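Local coordinates for probable spore coat polysaccharide biosynthesis protein E (PDB 3G8R) that probably acts as an N-acylneuraminate-9-phosphate synthase, a sialic-acid-type sugar synthase, and carries a zinc ion in its NeuB-family barrel domain, at residues A[26-31]-A[84-89]. Residues are numbered along the deposited sequence; the frame is centred on the assembly and turned at random.
Sequences LIRAIR and VAEMKA
R28 and E86 reach across the gap between two helices and join in a salt bridge. From CB of R28 the chain leaves with CG anti to the carbonyl carbon and beside the backbone N (chi1 -70°), and from there to NE it runs out straight. CG and CD pass by E86 OE1, CG at 3.8 Å, without bonding to it. NE gives its hydrogen to E86 OE1 at 3.1 Å, nearly straight at 170°, with the oxygen lying in the guanidinium plane. NH2 adds a weak second bond to E86 OE2 at 3.3 Å. The two groups are not coplanar: their planes are 64° apart, and NE meets OE1 from above the carboxylate plane. The E86 chain itself bends at chi2 instead of running extended. Both helices belong to the outer layer of the NeuB-family TIM barrel, where 21-33 follows the first strand and 77-89 leads into the third; their axes here run almost parallel, 9.9 Å apart. Deeper between them, I27 points at helix 77-89 and ends in CD1, which lies 4.0 Å from M87 CG and 4.1 Å from E86 CB. The I27 and M87 side chains cross at about a right angle, and both also rest on F43 of barrel strand 40-47, while the salt bridge lies toward the solvent side.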
loop_
_atom_site.group_PDB
_atom_site.type_symbol
_atom_site.label_atom_id
_atom_site.label_comp_id
_atom_site.label_asym_id
_atom_site.label_seq_id
_atom_site.Cartn_x
_atom_site.Cartn_y
_atom_site.Cartn_z
ATOM N N LEU A 26 32.573 -1.814 -4.292
ATOM C CA LEU A 26 31.198 -1.490 -4.363
ATOM C C LEU A 26 30.370 -2.410 -3.500
ATOM O O LEU A 26 29.409 -1.952 -2.888
ATOM C CB LEU A 26 30.726 -1.626 -5.797
ATOM C CG LEU A 26 29.207 -1.752 -5.924
ATOM C CD1 LEU A 26 28.510 -0.419 -5.592
ATOM C CD2 LEU A 26 28.848 -2.256 -7.305
ATOM N N ILE A 27 30.679 -3.707 -3.486
ATOM C CA ILE A 27 30.037 -4.626 -2.549
ATOM C C ILE A 27 30.248 -4.110 -1.133
ATOM O O ILE A 27 29.288 -4.011 -0.350
ATOM C CB ILE A 27 30.621 -6.026 -2.637
ATOM C CG1 ILE A 27 29.942 -6.807 -3.756
ATOM C CG2 ILE A 27 30.494 -6.765 -1.301
ATOM C CD1 ILE A 27 30.897 -7.789 -4.504
ATOM N N ARG A 28 31.497 -3.746 -0.826
ATOM C CA ARG A 28 31.886 -3.376 0.532
ATOM C C ARG A 28 31.211 -2.100 0.987
ATOM O O ARG A 28 30.967 -1.927 2.162
ATOM C CB ARG A 28 33.413 -3.217 0.649
ATOM C CG ARG A 28 34.185 -4.505 0.559
ATOM C CD ARG A 28 35.666 -4.237 0.362
ATOM N NE ARG A 28 36.397 -5.489 0.164
ATOM C CZ ARG A 28 37.725 -5.621 0.066
ATOM N NH1 ARG A 28 38.538 -4.566 0.148
ATOM N NH2 ARG A 28 38.244 -6.833 -0.120
ATOM N N ALA A 29 30.930 -1.192 0.067
ATOM C CA ALA A 29 30.228 0.031 0.442
ATOM C C ALA A 29 28.749 -0.290 0.638
ATOM O O ALA A 29 28.131 0.142 1.613
ATOM C CB ALA A 29 30.431 1.127 -0.594
ATOM N N ILE A 30 28.187 -1.093 -0.253
ATOM C CA ILE A 30 26.845 -1.537 -0.009
ATOM C C ILE A 30 26.725 -2.241 1.341
ATOM O O ILE A 30 25.761 -1.975 2.053
ATOM C CB ILE A 30 26.242 -2.331 -1.174
ATOM C CG1 ILE A 30 26.171 -1.468 -2.442
ATOM C CG2 ILE A 30 24.844 -2.830 -0.838
ATOM C CD1 ILE A 30 25.587 -0.067 -2.294
ATOM N N ARG A 31 27.690 -3.068 1.757
ATOM C CA ARG A 31 27.552 -3.650 3.109
ATOM C C ARG A 31 27.501 -2.580 4.178
ATOM O O ARG A 31 26.690 -2.691 5.093
ATOM C CB ARG A 31 28.578 -4.704 3.503
ATOM C CG ARG A 31 28.256 -5.200 4.911
ATOM C CD ARG A 31 28.779 -6.570 5.229
ATOM N NE ARG A 31 30.119 -6.533 5.835
ATOM C CZ ARG A 31 30.389 -6.792 7.120
ATOM N NH1 ARG A 31 29.418 -7.127 7.971
ATOM N NH2 ARG A 31 31.642 -6.720 7.555
ATOM N N VAL A 84 31.604 -13.223 -6.619
ATOM C CA VAL A 84 30.820 -14.097 -5.770
ATOM C C VAL A 84 31.533 -14.305 -4.443
ATOM O O VAL A 84 30.909 -14.309 -3.380
ATOM C CB VAL A 84 30.611 -15.458 -6.431
ATOM C CG1 VAL A 84 29.930 -16.435 -5.459
ATOM C CG2 VAL A 84 29.822 -15.296 -7.735
ATOM N N ALA A 85 32.849 -14.455 -4.515
ATOM C CA ALA A 85 33.627 -14.743 -3.350
ATOM C C ALA A 85 33.411 -13.647 -2.318
ATOM O O ALA A 85 33.003 -13.940 -1.189
ATOM C CB ALA A 85 35.059 -14.882 -3.726
ATOM N N GLU A 86 33.631 -12.392 -2.710
ATOM C CA GLU A 86 33.325 -11.251 -1.847
ATOM C C GLU A 86 31.842 -11.221 -1.459
ATOM O O GLU A 86 31.528 -11.261 -0.268
ATOM C CB GLU A 86 33.719 -9.914 -2.482
ATOM C CG GLU A 86 35.186 -9.500 -2.305
ATOM C CD GLU A 86 35.596 -9.076 -0.872
ATOM O OE1 GLU A 86 34.953 -8.162 -0.297
ATOM O OE2 GLU A 86 36.600 -9.643 -0.348
HETATM N N MSE A 87 30.931 -11.174 -2.435
HETATM C CA MSE A 87 29.504 -11.217 -2.112
HETATM C C MSE A 87 29.281 -12.051 -0.856
HETATM O O MSE A 87 28.790 -11.553 0.149
HETATM C CB MSE A 87 28.685 -11.813 -3.255
HETATM C CG MSE A 87 28.360 -10.823 -4.311
HETATM SE SE MSE A 87 27.698 -11.434 -5.886
HETATM C CE MSE A 87 27.997 -9.891 -6.691
ATOM N N LYS A 88 29.678 -13.319 -0.922
ATOM C CA LYS A 88 29.459 -14.257 0.171
ATOM C C LYS A 88 30.278 -13.895 1.387
ATOM O O LYS A 88 29.780 -13.962 2.508
ATOM C CB LYS A 88 29.745 -15.681 -0.287
ATOM C CG LYS A 88 28.798 -16.159 -1.392
ATOM C CD LYS A 88 29.337 -17.389 -2.095
ATOM C CE LYS A 88 28.211 -18.373 -2.417
ATOM N NZ LYS A 88 28.729 -19.747 -2.692
ATOM N N ALA A 89 31.520 -13.480 1.160
ATOM C CA ALA A 89 32.363 -12.985 2.240
ATOM C C ALA A 89 31.657 -11.974 3.144
ATOM O O ALA A 89 31.825 -12.015 4.359
ATOM C CB ALA A 89 33.602 -12.387 1.685
#